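Local coordinates for ATP-dependent Clp endopeptidase (Clostridium difficile, PDB 3FES), which probably serves as the N-terminal domain of a ClpC-type Hsp100 unfoldase, receiving substrates or adaptor proteins for ATP-driven unfolding and degradation, at residues N6-A12 and Y104-I110; R11-A15 and G39-E45; H28-S33 and I80-S86; I36-L40 and I110-I114; L52-F57 and I125-V131. All blocks are in the same frame, centred on the assembly; numbering follows the deposited sequence.

Interaction 1 of 5, residues N6-A12 and Y104-I110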
# COMPACT_ATOMS: atom_id res chain seq x y z
N ASN A 6 -19.46 3.12 -0.26
CA ASN A 6 -17.99 3.23 -0.25
C ASN A 6 -17.41 2.85 -1.61
O ASN A 6 -17.85 1.87 -2.22
CB ASN A 6 -17.35 2.32 0.79
CG ASN A 6 -17.45 2.87 2.21
OD1 ASN A 6 -18.11 3.91 2.48
ND2 ASN A 6 -16.81 2.17 3.15
N ARG A 7 -16.41 3.58 -2.06
CA ARG A 7 -15.87 3.29 -3.38
C ARG A 7 -14.47 3.82 -3.48
O ARG A 7 -14.16 4.88 -2.89
CB ARG A 7 -16.77 3.92 -4.47
CG ARG A 7 -16.96 5.44 -4.30
CD ARG A 7 -18.08 5.92 -5.13
NE ARG A 7 -17.66 6.23 -6.50
CZ ARG A 7 -18.51 6.54 -7.45
NH1 ARG A 7 -18.06 6.83 -8.67
NH2 ARG A 7 -19.81 6.51 -7.20
N PHE A 8 -13.61 3.08 -4.18
CA PHE A 8 -12.21 3.50 -4.43
C PHE A 8 -12.13 4.39 -5.65
O PHE A 8 -12.90 4.20 -6.60
CB PHE A 8 -11.28 2.28 -4.65
CG PHE A 8 -11.05 1.45 -3.41
CD1 PHE A 8 -10.21 1.91 -2.40
CD2 PHE A 8 -11.68 0.23 -3.24
CE1 PHE A 8 -10.00 1.16 -1.22
CE2 PHE A 8 -11.47 -0.52 -2.06
CZ PHE A 8 -10.65 -0.05 -1.06
N THR A 9 -11.16 5.31 -5.68
CA THR A 9 -10.87 6.06 -6.91
C THR A 9 -10.25 5.07 -7.93
O THR A 9 -9.78 3.96 -7.55
CB THR A 9 -9.82 7.14 -6.68
OG1 THR A 9 -8.62 6.49 -6.25
CG2 THR A 9 -10.27 8.16 -5.63
N GLN A 10 -10.28 5.45 -9.21
CA GLN A 10 -9.57 4.69 -10.24
C GLN A 10 -8.11 4.45 -9.95
O GLN A 10 -7.62 3.35 -10.18
CB GLN A 10 -9.69 5.38 -11.60
CG GLN A 10 -11.07 5.49 -12.04
CD GLN A 10 -11.74 4.15 -12.07
OE1 GLN A 10 -11.42 3.31 -12.91
NE2 GLN A 10 -12.67 3.93 -11.13
N ARG A 11 -7.42 5.46 -9.42
CA ARG A 11 -5.98 5.31 -9.08
C ARG A 11 -5.80 4.30 -7.94
O ARG A 11 -4.85 3.53 -7.96
CB ARG A 11 -5.33 6.65 -8.78
CG ARG A 11 -5.19 7.59 -10.01
CD ARG A 11 -4.33 8.82 -9.63
NE ARG A 11 -4.05 9.65 -10.81
CZ ARG A 11 -4.64 10.81 -11.09
NH1 ARG A 11 -5.57 11.32 -10.27
NH2 ARG A 11 -4.30 11.46 -12.20
N ALA A 12 -6.73 4.27 -7.00
CA ALA A 12 -6.65 3.34 -5.85
C ALA A 12 -6.92 1.90 -6.34
O ALA A 12 -6.24 0.96 -5.94
CB ALA A 12 -7.61 3.76 -4.75
N TYR A 104 -14.71 9.37 -2.10
CA TYR A 104 -13.93 8.44 -2.90
C TYR A 104 -12.70 8.07 -2.10
O TYR A 104 -11.99 8.96 -1.64
CB TYR A 104 -13.54 9.11 -4.24
CG TYR A 104 -14.71 9.85 -4.87
CD1 TYR A 104 -15.73 9.15 -5.54
CD2 TYR A 104 -14.80 11.26 -4.81
CE1 TYR A 104 -16.79 9.81 -6.09
CE2 TYR A 104 -15.86 11.94 -5.40
CZ TYR A 104 -16.86 11.20 -6.03
OH TYR A 104 -17.94 11.85 -6.57
N ILE A 105 -12.46 6.78 -1.93
CA ILE A 105 -11.27 6.29 -1.20
C ILE A 105 -10.08 6.29 -2.15
O ILE A 105 -10.04 5.52 -3.15
CB ILE A 105 -11.48 4.88 -0.61
CG1 ILE A 105 -12.80 4.80 0.18
CG2 ILE A 105 -10.22 4.43 0.21
CD1 ILE A 105 -13.30 3.31 0.39
N GLY A 106 -9.13 7.18 -1.88
CA GLY A 106 -7.94 7.35 -2.72
C GLY A 106 -6.70 6.62 -2.23
O GLY A 106 -6.69 6.01 -1.14
N THR A 107 -5.63 6.72 -3.01
CA THR A 107 -4.35 6.13 -2.60
C THR A 107 -3.90 6.63 -1.23
O THR A 107 -3.35 5.86 -0.44
CB THR A 107 -3.23 6.30 -3.64
OG1 THR A 107 -2.86 7.67 -3.77
CG2 THR A 107 -3.67 5.74 -5.00
N GLU A 108 -4.23 7.88 -0.93
CA GLU A 108 -3.82 8.50 0.35
C GLU A 108 -4.50 7.81 1.55
O GLU A 108 -3.89 7.63 2.64
CB GLU A 108 -4.08 10.04 0.33
CG GLU A 108 -5.55 10.48 0.20
CD GLU A 108 -6.01 10.58 -1.24
OE1 GLU A 108 -7.00 11.33 -1.46
OE2 GLU A 108 -5.38 9.98 -2.14
N HIS A 109 -5.75 7.42 1.36
CA HIS A 109 -6.50 6.71 2.41
C HIS A 109 -5.96 5.32 2.67
O HIS A 109 -5.88 4.90 3.82
CB HIS A 109 -8.01 6.70 2.16
CG HIS A 109 -8.58 8.06 1.87
ND1 HIS A 109 -8.78 9.02 2.84
CD2 HIS A 109 -8.92 8.63 0.69
CE1 HIS A 109 -9.26 10.12 2.28
NE2 HIS A 109 -9.37 9.90 0.98
N ILE A 110 -5.54 4.63 1.62
CA ILE A 110 -4.93 3.30 1.76
C ILE A 110 -3.59 3.43 2.49
O ILE A 110 -3.33 2.68 3.40
CB ILE A 110 -4.79 2.59 0.42
CG1 ILE A 110 -6.19 2.48 -0.21
CG2 ILE A 110 -4.11 1.18 0.61
CD1 ILE A 110 -6.18 1.82 -1.65
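Two backbone hydrogen bonds hold these segments together: Ile-105 N donates to Arg-7 O (2.7 Å) and Thr-9 N donates to Ile-105 O (2.8 Å). Ile-105 thus uses both its amide and its carbonyl on the residues flanking Phe-8, the pattern of a parallel bridge, and the CA atoms of Phe-8 and Ile-105 lie 4.4 Å apart. Immediately after it both chains turn into helices. Thr-9 is the N-cap of the first, its OG1 accepting from Ala-12 N (3.0 Å), a role suited to a short hydroxyl side chain; this side chain also comes within about 3 Å of a bound magnesium ion. Gly-106 occupies the N-cap position of the second. At the exposed end, the guanidinium face of Arg-7 meets the edge of the Tyr-104 ring, Arg-7 NE lying 3.6 Å from Tyr-104 CD1. Inward the contact turns apolar: Phe-8 CE1 touches Ile-105 CG2 at 3.6 Å and Ile-110 CD1 at 3.9 Å, and the small Ala-12 lets its CB approach Ile-105 O to 3.4 Å and Ile-110 CD1 to 3.9 Å. The bridge brings the starts of helices 10-25 and 107-117 together; helix 84-99 covers Ile-105 through Ser-93 and Ala-97, while Thr-107 and Ile-110 reach Leu-40 on helix 33-43.

Interaction 2 of 5, residues R11-A15 and G39-E45; sequences RAKKA and GLLREEE
Residues 11-15 are one turn of helix 10-25, and 39-43 are the last turn of helix 33-43, after which Glu-44 breaks the helical path with positive phi (75°). The short axes pass 8.7 Å apart, with N-to-C directions 123° from each other. The backbones come closest at Ala-15 and Gly-39, with CA atoms 4.7 Å apart and Gly-39 CA 3.4 Å from Ala-15 O in a CA-H...O contact; any CB on residue 39 would collide with that carbonyl. With Ala-15 and Gly-39 at the crossing, the first two helices of the first Clp amino-terminal repeat bring their backbones into direct contact. Ala-15 CB meets Leu-40 CD2 (3.7 Å) and Glu-43 CB (3.9 Å). Toward the surface, Arg-11, extended beyond its m chi1 (chi2 and chi3 t), forms a salt-bridge network: NE donates to Glu-45 OE1 at 3.0 Å, NH2 reaches the same oxygen weakly at 3.5 Å, and NE makes a long ion pair with Glu-43 OE2 at 4.0 Å. Glu-43 (chi1 t, chi2 m) sends its other oxygen, OE1, to Gly-46 N.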
# COMPACT_ATOMS: atom_id res chain seq x y z
N ARG A 11 -7.42 5.46 -9.42
CA ARG A 11 -5.98 5.31 -9.08
C ARG A 11 -5.80 4.30 -7.94
O ARG A 11 -4.85 3.53 -7.96
CB ARG A 11 -5.33 6.65 -8.78
CG ARG A 11 -5.19 7.59 -10.01
CD ARG A 11 -4.33 8.82 -9.63
NE ARG A 11 -4.05 9.65 -10.81
CZ ARG A 11 -4.64 10.81 -11.09
NH1 ARG A 11 -5.57 11.32 -10.27
NH2 ARG A 11 -4.30 11.46 -12.20
N ALA A 12 -6.73 4.27 -7.00
CA ALA A 12 -6.65 3.34 -5.85
C ALA A 12 -6.92 1.90 -6.34
O ALA A 12 -6.24 0.96 -5.94
CB ALA A 12 -7.61 3.76 -4.75
N LYS A 13 -7.89 1.75 -7.24
CA LYS A 13 -8.16 0.46 -7.83
C LYS A 13 -6.90 -0.02 -8.57
O LYS A 13 -6.54 -1.19 -8.48
CB LYS A 13 -9.30 0.54 -8.85
CG LYS A 13 -10.66 0.53 -8.23
CD LYS A 13 -11.72 0.83 -9.32
CE LYS A 13 -13.01 1.14 -8.63
NZ LYS A 13 -13.89 1.84 -9.51
N LYS A 14 -6.23 0.88 -9.30
CA LYS A 14 -5.02 0.52 -10.04
C LYS A 14 -3.93 0.06 -9.10
O LYS A 14 -3.23 -0.94 -9.37
CB LYS A 14 -4.50 1.68 -10.88
CG LYS A 14 -3.23 1.34 -11.71
CD LYS A 14 -3.54 0.32 -12.78
CE LYS A 14 -2.45 0.26 -13.85
NZ LYS A 14 -2.82 -0.80 -14.89
N ALA A 15 -3.77 0.78 -8.00
CA ALA A 15 -2.77 0.41 -7.01
C ALA A 15 -3.00 -1.00 -6.45
O ALA A 15 -2.04 -1.77 -6.30
CB ALA A 15 -2.69 1.46 -5.87
N GLY A 39 2.30 -1.77 -4.53
CA GLY A 39 1.27 -1.38 -5.51
C GLY A 39 1.02 0.14 -5.55
O GLY A 39 0.83 0.73 -6.64
N LEU A 40 0.96 0.76 -4.37
CA LEU A 40 0.80 2.21 -4.24
C LEU A 40 1.96 2.96 -4.91
O LEU A 40 1.73 3.96 -5.58
CB LEU A 40 0.65 2.66 -2.77
CG LEU A 40 -0.63 2.16 -2.03
CD1 LEU A 40 -0.43 2.34 -0.51
CD2 LEU A 40 -1.87 2.95 -2.59
N LEU A 41 3.19 2.48 -4.70
CA LEU A 41 4.36 3.10 -5.32
C LEU A 41 4.32 2.95 -6.84
O LEU A 41 4.50 3.94 -7.59
CB LEU A 41 5.67 2.53 -4.75
CG LEU A 41 6.93 3.31 -5.22
CD1 LEU A 41 6.77 4.84 -5.18
CD2 LEU A 41 8.09 2.93 -4.36
N ARG A 42 4.07 1.74 -7.29
CA ARG A 42 4.04 1.45 -8.72
C ARG A 42 2.95 2.23 -9.45
O ARG A 42 3.08 2.51 -10.65
CB ARG A 42 3.86 -0.06 -8.94
CG ARG A 42 5.12 -0.87 -8.63
CD ARG A 42 4.89 -2.36 -8.91
NE ARG A 42 4.74 -2.57 -10.35
CZ ARG A 42 4.00 -3.53 -10.90
NH1 ARG A 42 3.33 -4.41 -10.13
NH2 ARG A 42 3.96 -3.59 -12.23
N GLU A 43 1.88 2.60 -8.73
CA GLU A 43 0.77 3.32 -9.36
C GLU A 43 1.22 4.71 -9.86
O GLU A 43 0.64 5.23 -10.82
CB GLU A 43 -0.48 3.35 -8.46
CG GLU A 43 -1.70 4.05 -9.10
CD GLU A 43 -1.67 5.58 -8.97
OE1 GLU A 43 -1.12 6.09 -7.97
OE2 GLU A 43 -2.22 6.27 -9.87
N GLU A 44 2.26 5.26 -9.24
CA GLU A 44 3.00 6.44 -9.73
C GLU A 44 2.33 7.81 -9.58
O GLU A 44 2.97 8.76 -9.12
CB GLU A 44 3.49 6.27 -11.18
CG GLU A 44 4.69 5.35 -11.34
CD GLU A 44 5.27 5.35 -12.75
OE1 GLU A 44 5.78 4.29 -13.18
OE2 GLU A 44 5.23 6.39 -13.45
N GLU A 45 1.06 7.91 -9.97
CA GLU A 45 0.37 9.21 -10.05
C GLU A 45 -0.26 9.74 -8.76
O GLU A 45 -0.39 10.95 -8.57
CB GLU A 45 -0.74 9.10 -11.10
CG GLU A 45 -0.23 8.76 -12.48
CD GLU A 45 -1.33 8.84 -13.51
OE1 GLU A 45 -2.53 8.63 -13.17
OE2 GLU A 45 -1.01 9.12 -14.67

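Interaction 3 of 5, residues H28-S33 and I80-S86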
# COMPACT_ATOMS: atom_id res chain seq x y z
N HIS A 28 4.12 -15.15 -4.79
CA HIS A 28 3.43 -15.03 -3.50
C HIS A 28 1.93 -15.20 -3.75
O HIS A 28 1.36 -14.45 -4.55
CB HIS A 28 3.70 -13.66 -2.87
CG HIS A 28 5.13 -13.42 -2.53
ND1 HIS A 28 5.61 -12.19 -2.14
CD2 HIS A 28 6.20 -14.26 -2.56
CE1 HIS A 28 6.91 -12.29 -1.90
NE2 HIS A 28 7.29 -13.53 -2.16
N ASN A 29 1.27 -16.14 -3.09
CA ASN A 29 -0.16 -16.34 -3.37
C ASN A 29 -1.07 -15.60 -2.39
O ASN A 29 -2.28 -15.66 -2.48
CB ASN A 29 -0.53 -17.82 -3.49
CG ASN A 29 -0.06 -18.64 -2.31
OD1 ASN A 29 0.09 -18.13 -1.20
ND2 ASN A 29 0.23 -19.91 -2.56
N ILE A 30 -0.47 -14.88 -1.46
CA ILE A 30 -1.22 -14.06 -0.52
C ILE A 30 -0.75 -12.62 -0.64
O ILE A 30 0.44 -12.32 -0.52
CB ILE A 30 -1.05 -14.58 0.96
CG1 ILE A 30 -1.55 -16.04 1.03
CG2 ILE A 30 -1.81 -13.68 1.93
CD1 ILE A 30 -1.10 -16.80 2.31
N VAL A 31 -1.69 -11.71 -0.88
CA VAL A 31 -1.37 -10.27 -0.99
C VAL A 31 -1.39 -9.67 0.43
O VAL A 31 -2.45 -9.63 1.07
CB VAL A 31 -2.42 -9.55 -1.82
CG1 VAL A 31 -2.14 -8.03 -1.90
CG2 VAL A 31 -2.49 -10.16 -3.22
N GLY A 32 -0.23 -9.25 0.90
CA GLY A 32 -0.06 -8.65 2.23
C GLY A 32 0.11 -7.15 2.16
O GLY A 32 0.08 -6.57 1.08
N SER A 33 0.30 -6.50 3.31
CA SER A 33 0.41 -5.04 3.33
C SER A 33 1.59 -4.59 2.50
O SER A 33 1.55 -3.49 1.92
CB SER A 33 0.58 -4.52 4.79
OG SER A 33 1.71 -5.10 5.41
N ILE A 80 -5.08 -15.39 -6.70
CA ILE A 80 -4.50 -15.33 -5.38
C ILE A 80 -5.38 -14.40 -4.49
O ILE A 80 -6.35 -13.81 -5.00
CB ILE A 80 -3.10 -14.76 -5.48
CG1 ILE A 80 -3.18 -13.29 -5.87
CG2 ILE A 80 -2.22 -15.54 -6.52
CD1 ILE A 80 -2.01 -12.54 -5.42
N VAL A 81 -5.06 -14.24 -3.19
CA VAL A 81 -6.05 -13.67 -2.24
C VAL A 81 -5.45 -12.69 -1.25
O VAL A 81 -4.26 -12.76 -0.97
CB VAL A 81 -6.83 -14.78 -1.47
CG1 VAL A 81 -7.62 -15.66 -2.46
CG2 VAL A 81 -5.88 -15.65 -0.68
N LEU A 82 -6.28 -11.75 -0.75
CA LEU A 82 -5.86 -10.82 0.28
C LEU A 82 -5.74 -11.52 1.63
O LEU A 82 -6.59 -12.32 2.00
CB LEU A 82 -6.87 -9.69 0.43
CG LEU A 82 -7.08 -8.81 -0.81
CD1 LEU A 82 -8.28 -7.93 -0.53
CD2 LEU A 82 -5.82 -7.97 -1.01
N SER A 83 -4.69 -11.16 2.36
CA SER A 83 -4.58 -11.60 3.76
C SER A 83 -5.63 -10.81 4.63
O SER A 83 -6.16 -9.79 4.21
CB SER A 83 -3.20 -11.27 4.30
OG SER A 83 -3.05 -9.88 4.36
N PRO A 84 -5.84 -11.27 5.87
CA PRO A 84 -6.76 -10.58 6.79
C PRO A 84 -6.28 -9.15 7.03
O PRO A 84 -7.09 -8.22 7.04
CB PRO A 84 -6.66 -11.47 8.06
CG PRO A 84 -6.62 -12.85 7.47
CD PRO A 84 -5.50 -12.61 6.38
N ARG A 85 -4.98 -8.97 7.15
CA ARG A 85 -4.46 -7.62 7.39
C ARG A 85 -4.70 -6.66 6.20
O ARG A 85 -5.07 -5.49 6.39
CB ARG A 85 -2.98 -7.61 7.74
CG ARG A 85 -2.48 -6.21 8.03
CD ARG A 85 -1.03 -6.19 8.52
NE ARG A 85 -0.83 -6.80 9.86
CZ ARG A 85 -0.39 -8.03 10.06
NH1 ARG A 85 -0.21 -8.47 11.29
NH2 ARG A 85 -0.12 -8.82 9.01
N SER A 86 -4.49 -7.18 5.00
CA SER A 86 -4.85 -6.46 3.78
C SER A 86 -6.31 -6.09 3.74
O SER A 86 -6.65 -4.94 3.43
CB SER A 86 -4.44 -7.25 2.54
OG SER A 86 -3.01 -7.29 2.48
O HOH W 1 -0.35 -8.76 5.64
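This is a tiny two-stranded parallel sheet, 30-31 beside 81-82, formed where two chain segments run side by side before entering helices 33-43 and 84-99. Val-81 N donates to Asn-29 O (3.2 Å), Val-31 N to Val-81 O (2.8 Å) and Ser-83 N to Val-31 O (3.0 Å), pairing Ile-30 with Val-81 and Val-31 with Leu-82. Beta-branched Ile-30, Val-31 and Val-81 suit the extended backbone. Ile-30 and Val-81 occupy the exposed face; Val-31 and Leu-82 point to the other, with Val-31 CG1 3.8 Å from Leu-82 CD2, and both touch Phe-20 of helix 10-25. Ile-80 backs them, its CD1 3.3 Å from Val-31 CG2. A shorter counterpart, a single bridge, joins Phe-8 and Ile-105, consistent with a domain built from two Clp amino-terminal repeats. Each strand ends at an N-cap: Gly-32 for one helix, Ser-83 for the other, where Ser-83 OG accepts from Ser-86 N (3.1 Å). Ser-86 OG in turn donates to Val-31 O (2.8 Å), so this carbonyl ties the strand to the opposing helix start. A water lies 3.2 Å from Ser-83 OG and accepts weakly from Ser-33 N (3.3 Å) and Arg-85 NH2 (3.4 Å), while Arg-85 NE forms a salt bridge with Glu-117.

Interaction 4 of 5, residues I36-L40 and I110-I114; sequences ILLGL and ILLAI
Two turns of regular helix, 36-40 and 110-114, face each other with axes 10.7 Å apart and N-to-C directions at 148°, a signed crossing of -148°. The nearest CA atoms, those of Leu-37 and Leu-111, are still 7.3 Å apart, so branched side chains bridge the gap and no hydrogen bond crosses it. Ile-36, Ile-110 and Ile-114 all adopt m for chi1 and t for chi2, the usual choice for isoleucine on a helix; Leu-40 is also m,t, whereas Leu-37 and Leu-111 share t,p. Ile-36 CG2 lies 3.5 Å from Ile-110 CG2 and 3.9 Å from Ile-114 CD1. Leu-40 CD1 sits 4.0 Å from Ile-110 CG2 and 3.7 Å from Ile-114 CD1, and Leu-37 CD1 meets Leu-111 CD1 at 3.7 Å. These are equivalent helices of the two sequence repeats, consistent with a pseudo-twofold axis passing near the Leu-37/Leu-111 pair. The contact forms the domain's centre, flanked by helices 10-25 and 84-99 through Ile-16 and Ser-93, and by helix 47-55 through Ala-48 and Leu-52.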
# COMPACT_ATOMS: atom_id res chain seq x y z
N ILE A 36 0.55 -4.22 -1.11
CA ILE A 36 -0.26 -3.02 -1.27
C ILE A 36 0.67 -1.79 -1.29
O ILE A 36 0.51 -0.88 -2.11
CB ILE A 36 -1.29 -2.88 -0.12
CG1 ILE A 36 -2.27 -4.08 -0.10
CG2 ILE A 36 -2.07 -1.54 -0.23
CD1 ILE A 36 -3.20 -4.07 1.09
N LEU A 37 1.64 -1.75 -0.36
CA LEU A 37 2.60 -0.63 -0.37
C LEU A 37 3.36 -0.51 -1.71
O LEU A 37 3.53 0.61 -2.27
CB LEU A 37 3.59 -0.80 0.80
CG LEU A 37 4.51 0.41 1.05
CD1 LEU A 37 3.75 1.56 1.68
CD2 LEU A 37 5.61 -0.01 2.00
N LEU A 38 3.80 -1.65 -2.24
CA LEU A 38 4.50 -1.67 -3.52
C LEU A 38 3.54 -1.29 -4.64
O LEU A 38 3.90 -0.55 -5.56
CB LEU A 38 5.10 -3.05 -3.79
CG LEU A 38 5.83 -3.28 -5.12
CD1 LEU A 38 6.93 -2.22 -5.39
CD2 LEU A 38 6.38 -4.69 -5.14
N GLY A 39 2.30 -1.77 -4.53
CA GLY A 39 1.27 -1.38 -5.51
C GLY A 39 1.02 0.14 -5.55
O GLY A 39 0.83 0.73 -6.64
N LEU A 40 0.96 0.76 -4.37
CA LEU A 40 0.80 2.21 -4.24
C LEU A 40 1.96 2.96 -4.91
O LEU A 40 1.73 3.96 -5.58
CB LEU A 40 0.65 2.66 -2.77
CG LEU A 40 -0.63 2.16 -2.03
CD1 LEU A 40 -0.43 2.34 -0.51
CD2 LEU A 40 -1.87 2.95 -2.59
N ILE A 110 -5.54 4.63 1.62
CA ILE A 110 -4.93 3.30 1.76
C ILE A 110 -3.59 3.43 2.49
O ILE A 110 -3.33 2.68 3.40
CB ILE A 110 -4.79 2.59 0.42
CG1 ILE A 110 -6.19 2.48 -0.21
CG2 ILE A 110 -4.11 1.18 0.61
CD1 ILE A 110 -6.18 1.82 -1.65
N LEU A 111 -2.77 4.41 2.13
CA LEU A 111 -1.49 4.56 2.82
C LEU A 111 -1.71 4.99 4.29
O LEU A 111 -1.02 4.51 5.20
CB LEU A 111 -0.57 5.56 2.04
CG LEU A 111 0.85 5.72 2.65
CD1 LEU A 111 1.58 4.38 2.78
CD2 LEU A 111 1.67 6.74 1.78
N LEU A 112 -2.68 5.87 4.54
CA LEU A 112 -3.04 6.23 5.93
C LEU A 112 -3.36 4.97 6.77
O LEU A 112 -2.99 4.82 7.95
CB LEU A 112 -4.30 7.08 5.90
CG LEU A 112 -4.59 8.17 6.91
CD1 LEU A 112 -3.34 8.90 7.37
CD2 LEU A 112 -5.51 9.13 6.14
N ALA A 113 -4.12 4.09 6.14
CA ALA A 113 -4.57 2.85 6.78
C ALA A 113 -3.43 1.88 7.04
O ALA A 113 -3.39 1.24 8.11
CB ALA A 113 -5.64 2.19 5.85
N ILE A 114 -2.50 1.77 6.08
CA ILE A 114 -1.30 0.93 6.27
C ILE A 114 -0.59 1.42 7.53
O ILE A 114 -0.29 0.63 8.44
CB ILE A 114 -0.34 0.99 5.06
CG1 ILE A 114 -0.93 0.18 3.88
CG2 ILE A 114 1.03 0.34 5.40
CD1 ILE A 114 -0.11 0.32 2.58

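Interaction 5 of 5, residues L52-F57 and I125-V131; sequences LSKVGF and ILNYAGV
Each segment is the end of a helix followed by a turn: 52-55 closes helix 47-55, and 125-129 closes helix 120-129. The backbones stay well apart, the nearest CA atoms being those of Val-55 and Val-131 at 7.2 Å, with Phe-57 and Ala-129 following at 9.0 Å. No hydrogen bond crosses between the segments; within each, backbone bonds build a Schellman motif. In one, Phe-57 N bonds to Leu-52 O (3.0 Å) and Gly-56 N weakly to Ser-53 O (3.1 Å); in the other, Val-131 N bonds to Leu-126 O (3.1 Å) and Gly-130 N to Asn-127 O (2.9 Å). Gly-56 (phi 123°) and Gly-130 (phi 76°) supply the positive phi that glycine tolerates best. These matching helix ends belong to the two Clp amino-terminal repeats, so the contact joins one repeat to the other. Across the gap the packing is wholly apolar and centres on Phe-57 (chi1 m, chi2 107°), whose large flat ring spans the distance: CZ is 3.4 Å from Val-131 CG2, CE1 3.5 Å from Leu-126 CD2, CE2 3.8 Å from Ala-129 CB and 4.3 Å from Ile-125 CG2. Looser pairs are Val-55 CG2 with Val-131 CG2 (4.2 Å) and Leu-52 CD2 with Leu-126 CD2 (4.4 Å), both leucines being m,t.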
# COMPACT_ATOMS: atom_id res chain seq x y z
N LEU A 52 5.67 8.35 -1.05
CA LEU A 52 6.67 7.29 -0.89
C LEU A 52 7.96 7.64 -1.64
O LEU A 52 9.07 7.40 -1.14
CB LEU A 52 6.09 5.92 -1.30
CG LEU A 52 5.02 5.35 -0.36
CD1 LEU A 52 4.24 4.14 -1.00
CD2 LEU A 52 5.60 4.97 1.04
N SER A 53 7.80 8.24 -2.82
CA SER A 53 8.94 8.67 -3.61
C SER A 53 9.62 9.88 -2.95
O SER A 53 10.85 10.00 -2.94
CB SER A 53 8.49 9.01 -5.03
OG SER A 53 9.41 9.92 -5.61
N LYS A 54 8.83 10.76 -2.34
CA LYS A 54 9.38 11.95 -1.70
C LYS A 54 10.27 11.57 -0.49
O LYS A 54 11.33 12.18 -0.28
CB LYS A 54 8.28 12.94 -1.31
CG LYS A 54 8.77 14.23 -0.68
CD LYS A 54 9.48 15.10 -1.73
CE LYS A 54 9.47 16.57 -1.35
NZ LYS A 54 10.81 17.06 -0.94
N VAL A 55 9.85 10.57 0.28
CA VAL A 55 10.62 10.17 1.44
C VAL A 55 11.79 9.27 1.03
O VAL A 55 12.64 8.97 1.87
CB VAL A 55 9.76 9.47 2.56
CG1 VAL A 55 8.48 10.29 2.87
CG2 VAL A 55 9.43 8.02 2.21
N GLY A 56 11.81 8.81 -0.22
CA GLY A 56 12.98 8.09 -0.73
C GLY A 56 12.88 6.67 -1.28
O GLY A 56 13.87 6.14 -1.77
N PHE A 57 11.71 6.04 -1.22
CA PHE A 57 11.58 4.69 -1.77
C PHE A 57 11.56 4.65 -3.28
O PHE A 57 11.04 5.56 -3.95
CB PHE A 57 10.29 4.04 -1.30
CG PHE A 57 10.23 3.82 0.17
CD1 PHE A 57 9.41 4.61 0.97
CD2 PHE A 57 11.03 2.86 0.77
CE1 PHE A 57 9.36 4.41 2.34
CE2 PHE A 57 11.00 2.65 2.16
CZ PHE A 57 10.19 3.42 2.93
N ILE A 125 9.08 -2.62 6.89
CA ILE A 125 9.93 -2.00 5.88
C ILE A 125 10.04 -0.49 6.13
O ILE A 125 11.13 0.06 6.04
CB ILE A 125 9.40 -2.27 4.44
CG1 ILE A 125 9.54 -3.77 4.10
CG2 ILE A 125 10.12 -1.34 3.42
CD1 ILE A 125 8.83 -4.20 2.79
N LEU A 126 8.92 0.18 6.41
CA LEU A 126 9.00 1.62 6.74
C LEU A 126 9.90 1.86 7.97
O LEU A 126 10.73 2.77 8.00
CB LEU A 126 7.61 2.19 7.01
CG LEU A 126 6.70 2.13 5.77
CD1 LEU A 126 5.29 2.48 6.22
CD2 LEU A 126 7.18 3.12 4.74
N ASN A 127 9.72 1.02 8.98
CA ASN A 127 10.52 1.15 10.20
C ASN A 127 12.00 0.90 9.96
O ASN A 127 12.86 1.62 10.49
CB ASN A 127 10.01 0.18 11.27
CG ASN A 127 8.62 0.55 11.77
OD1 ASN A 127 8.17 1.67 11.59
ND2 ASN A 127 7.93 -0.40 12.40
N TYR A 128 12.29 -0.14 9.18
CA TYR A 128 13.68 -0.53 8.86
C TYR A 128 14.39 0.62 8.15
O TYR A 128 15.56 0.96 8.47
CB TYR A 128 13.66 -1.80 7.96
CG TYR A 128 15.05 -2.32 7.64
CD1 TYR A 128 15.65 -3.28 8.46
CD2 TYR A 128 15.75 -1.85 6.52
CE1 TYR A 128 16.94 -3.76 8.17
CE2 TYR A 128 17.04 -2.32 6.23
CZ TYR A 128 17.61 -3.27 7.06
OH TYR A 128 18.87 -3.74 6.77
N ALA A 129 13.68 1.25 7.21
CA ALA A 129 14.18 2.41 6.49
C ALA A 129 14.24 3.68 7.36
O ALA A 129 14.82 4.66 6.95
CB ALA A 129 13.32 2.68 5.22
N GLY A 130 13.61 3.65 8.53
CA GLY A 130 13.63 4.79 9.45
C GLY A 130 12.71 5.94 9.04
O GLY A 130 12.89 7.07 9.50
N VAL A 131 11.72 5.66 8.20
CA VAL A 131 10.85 6.71 7.71
C VAL A 131 9.38 6.54 8.01
O VAL A 131 8.55 7.11 7.29
CB VAL A 131 11.00 6.90 6.18
CG1 VAL A 131 12.40 7.45 5.86
CG2 VAL A 131 10.68 5.62 5.44

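From the N terminus, interaction 1 opens first and closes a long loop at 104-110; interaction 2 starts on the same stretch but closes early, at 39-45, packing helix 10-25 against helix 33-43. Interaction 3, opening at 28-33 and closing at 80-86, crosses interaction 2 yet falls entirely between the two ends of interaction 1. Interaction 4 begins on the helix where interaction 2 ends and crosses interactions 1 and 3. Interaction 5 follows interaction 2 in series and crosses interactions 1, 3 and 4. Interactions 1, 2 and 4 meet around Ala-12, Leu-40 and Ile-110, and Leu-52 carries the packing from interaction 4 to interaction 5, tying both repeats into one domain.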